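Local structure of aminopeptidase-like protein (Chaetomium thermophilum, 5JM6) at residues 134-139 with 302-307. The protein probably acts as a zinc-dependent metalloaminopeptidase of the M18 family, assembling into dodecamers and linked to the Cvt pathway of selective autophagy. Numbering follows the deposited sequence.
Sequences IDALTA and AGRIDD. With ZN (zinc ion), chain G; ZN (zinc ion), chain H.
Asp-135 OD1 is gripped by two hydrogen bonds, one with ND1 of His-133 and one from N of Glu-339, while its OD2 pairs with the hydroxyl of Tyr-161; both carboxylate oxygens are thus held, and the bond to ND1, with the zinc on NE2, would limit rotation of the His-133 imidazole. Asp-135 touches the segment 302-307 through its backbone, its O lying 3.5 Å from O of Asp-306. Both atoms are hydrogen-bond acceptors, so the approach is a contact between backbone oxygens and not a bond between them. The side chain of Asp-306 bridges the metals: OD2 binds one zinc (chain G) at 1.8 Å, OD1 the other (chain H) at 2.0 Å. Each oxygen lies farther from the second metal, OD1 being 2.9 Å from the zinc of chain G and OD2 3.3 Å from that of chain H. CG stands anti to the backbone N (chi1 -175°), which carries the carboxylate to the metal pair. His-133 and Asp-391 also bind the OD1-bound zinc, Glu-340 and His-485 the OD2-bound one. This is the two-zinc centre of the M18 exopeptidase fold, and Asp-135 is the second-shell acid of its His-x-Asp element, set where strand 127-133 of the mixed sheet gives way to the linker leading to strand 139-141 of the separate antiparallel sheet. Leu-137 borders the centre, with CD1 3.9 Å from the chain G zinc. On the nonpolar part of the interface, Ala-136 CB points toward the segment 302-307 and meets Arg-304 CB at 3.7 Å, with Arg-304 CG slightly farther from Ala-136 CB at 4.1 Å. Arg-304 takes a left-handed backbone conformation (phi 66°), and its side chain, bent at chi3 (-84°), leads away from the linker at its end.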
ATOM      1  N   ILE A 134      -5.794 -26.291 -38.380  1.00 33.13           N
ATOM      2  CA  ILE A 134      -5.301 -27.542 -37.811  1.00 34.52           C
ATOM      3  C   ILE A 134      -4.038 -27.438 -36.945  1.00 34.35           C
ATOM      4  O   ILE A 134      -3.483 -28.461 -36.544  1.00 37.71           O
ATOM      5  CB  ILE A 134      -5.078 -28.586 -38.909  1.00 30.03           C
ATOM      6  CG1 ILE A 134      -4.264 -28.006 -40.058  1.00 29.66           C
ATOM      7  CG2 ILE A 134      -6.418 -29.079 -39.428  1.00 27.77           C
ATOM      8  CD1 ILE A 134      -3.873 -29.045 -41.077  1.00 29.13           C
ATOM      9  N   ASP A 135      -3.544 -26.229 -36.701  1.00 37.01           N
ATOM     10  CA  ASP A 135      -2.482 -26.068 -35.713  1.00 42.83           C
ATOM     11  C   ASP A 135      -3.090 -26.110 -34.316  1.00 47.62           C
ATOM     12  O   ASP A 135      -4.268 -25.803 -34.136  1.00 46.95           O
ATOM     13  CB  ASP A 135      -1.720 -24.760 -35.914  1.00 48.97           C
ATOM     14  CG  ASP A 135      -2.528 -23.551 -35.501  1.00 53.87           C
ATOM     15  OD1 ASP A 135      -3.679 -23.419 -35.969  1.00 53.87           O
ATOM     16  OD2 ASP A 135      -2.018 -22.740 -34.699  1.00 57.05           O
ATOM     17  N   ALA A 136      -2.281 -26.457 -33.324  1.00 49.44           N
ATOM     18  CA  ALA A 136      -2.723 -26.516 -31.940  1.00 48.05           C
ATOM     19  C   ALA A 136      -1.622 -25.988 -31.043  1.00 45.72           C
ATOM     20  O   ALA A 136      -0.474 -25.973 -31.439  1.00 53.32           O
ATOM     21  CB  ALA A 136      -3.072 -27.937 -31.562  1.00 43.63           C
ATOM     22  N   LEU A 137      -1.957 -25.559 -29.835  1.00 53.91           N
ATOM     23  CA  LEU A 137      -0.932 -25.056 -28.938  1.00 54.70           C
ATOM     24  C   LEU A 137       0.025 -26.201 -28.710  1.00 49.37           C
ATOM     25  O   LEU A 137      -0.394 -27.307 -28.416  1.00 50.70           O
ATOM     26  CB  LEU A 137      -1.543 -24.610 -27.616  1.00 52.80           C
ATOM     27  CG  LEU A 137      -2.097 -23.190 -27.570  1.00 57.89           C
ATOM     28  CD1 LEU A 137      -3.291 -23.073 -28.495  1.00 57.38           C
ATOM     29  CD2 LEU A 137      -2.502 -22.850 -26.152  1.00 60.17           C
ATOM     30  N   THR A 138       1.315 -25.929 -28.831  1.00 49.34           N
ATOM     31  CA  THR A 138       2.338 -26.961 -28.708  1.00 49.80           C
ATOM     32  C   THR A 138       3.693 -26.330 -28.396  1.00 47.75           C
ATOM     33  O   THR A 138       3.850 -25.114 -28.486  1.00 56.68           O
ATOM     34  CB  THR A 138       2.423 -27.819 -29.990  1.00 49.20           C
ATOM     35  OG1 THR A 138       3.173 -29.011 -29.727  1.00 45.13           O
ATOM     36  CG2 THR A 138       3.066 -27.038 -31.126  1.00 46.74           C
ATOM     37  N   ALA A 139       4.658 -27.149 -27.989  1.00 33.39           N
ATOM     38  CA  ALA A 139       5.982 -26.646 -27.632  1.00 40.88           C
ATOM     39  C   ALA A 139       7.044 -27.124 -28.616  1.00 39.26           C
ATOM     40  O   ALA A 139       7.394 -28.302 -28.639  1.00 37.31           O
ATOM     41  CB  ALA A 139       6.344 -27.071 -26.218  1.00 43.55           C
ATOM     42  N   ALA A 302      -9.398 -35.564 -24.854  1.00 35.27           N
ATOM     43  CA  ALA A 302      -8.269 -35.498 -25.770  1.00 35.01           C
ATOM     44  C   ALA A 302      -7.627 -34.121 -25.740  1.00 36.29           C
ATOM     45  O   ALA A 302      -8.265 -33.135 -25.371  1.00 34.84           O
ATOM     46  CB  ALA A 302      -8.711 -35.845 -27.181  1.00 36.05           C
ATOM     47  N   GLY A 303      -6.360 -34.062 -26.133  1.00 37.51           N
ATOM     48  CA  GLY A 303      -5.662 -32.800 -26.267  1.00 38.81           C
ATOM     49  C   GLY A 303      -5.623 -32.352 -27.713  1.00 41.94           C
ATOM     50  O   GLY A 303      -5.871 -33.152 -28.615  1.00 47.45           O
ATOM     51  N   ARG A 304      -5.291 -31.077 -27.918  1.00 43.69           N
ATOM     52  CA  ARG A 304      -5.229 -30.443 -29.240  1.00 42.16           C
ATOM     53  C   ARG A 304      -6.592 -30.348 -29.910  1.00 44.07           C
ATOM     54  O   ARG A 304      -6.689 -30.378 -31.138  1.00 44.92           O
ATOM     55  CB  ARG A 304      -4.269 -31.190 -30.167  1.00 39.95           C
ATOM     56  CG  ARG A 304      -2.922 -31.496 -29.562  1.00 44.28           C
ATOM     57  CD  ARG A 304      -2.168 -32.481 -30.434  1.00 39.95           C
ATOM     58  NE  ARG A 304      -2.548 -33.862 -30.150  1.00 43.03           N
ATOM     59  CZ  ARG A 304      -2.107 -34.552 -29.103  1.00 47.83           C
ATOM     60  NH1 ARG A 304      -1.275 -33.985 -28.239  1.00 43.45           N
ATOM     61  NH2 ARG A 304      -2.496 -35.806 -28.916  1.00 49.73           N
ATOM     62  N   ILE A 305      -7.641 -30.217 -29.108  1.00 45.82           N
ATOM     63  CA  ILE A 305      -8.972 -30.086 -29.667  1.00 41.42           C
ATOM     64  C   ILE A 305      -9.170 -28.704 -30.292  1.00 49.05           C
ATOM     65  O   ILE A 305      -9.986 -28.582 -31.209  1.00 49.07           O
ATOM     66  CB  ILE A 305     -10.076 -30.354 -28.613  1.00 44.56           C
ATOM     67  CG1 ILE A 305      -9.923 -31.754 -28.019  1.00 41.67           C
ATOM     68  CG2 ILE A 305     -11.465 -30.251 -29.230  1.00 41.70           C
ATOM     69  CD1 ILE A 305     -11.131 -32.202 -27.216  1.00 40.10           C
ATOM     70  N   ASP A 306      -8.402 -27.682 -29.882  1.00 56.02           N
ATOM     71  CA  ASP A 306      -8.703 -26.369 -30.448  1.00 56.86           C
ATOM     72  C   ASP A 306      -8.417 -26.532 -31.934  1.00 60.87           C
ATOM     73  O   ASP A 306      -7.280 -26.526 -32.419  1.00 53.61           O
ATOM     74  CB  ASP A 306      -7.875 -25.230 -29.811  1.00 70.11           C
ATOM     75  CG  ASP A 306      -8.274 -23.828 -30.332  1.00 70.87           C
ATOM     76  OD1 ASP A 306      -8.482 -23.661 -31.549  1.00 62.98           O
ATOM     77  OD2 ASP A 306      -8.401 -22.884 -29.523  1.00 57.01           O
ATOM     78  N   ASP A 307      -9.568 -26.647 -32.591  1.00 64.36           N
ATOM     79  CA  ASP A 307      -9.879 -26.892 -34.003  1.00 46.09           C
ATOM     80  C   ASP A 307      -9.449 -28.144 -34.769  1.00 43.17           C
ATOM     81  O   ASP A 307      -9.904 -28.302 -35.896  1.00 44.76           O
ATOM     82  CB  ASP A 307      -9.489 -25.703 -34.846  1.00 47.13           C
ATOM     83  CG  ASP A 307     -10.711 -25.018 -35.406  1.00 51.59           C
ATOM     84  OD1 ASP A 307     -11.818 -25.405 -34.979  1.00 54.59           O
ATOM     85  OD2 ASP A 307     -10.593 -24.148 -36.287  1.00 53.12           O
TER
HETATM   86 ZN    ZN G 601      -6.842 -21.989 -29.766  1.00111.48          ZN
HETATM   87 ZN    ZN H 602      -9.280 -22.249 -32.668  1.00 71.99          ZN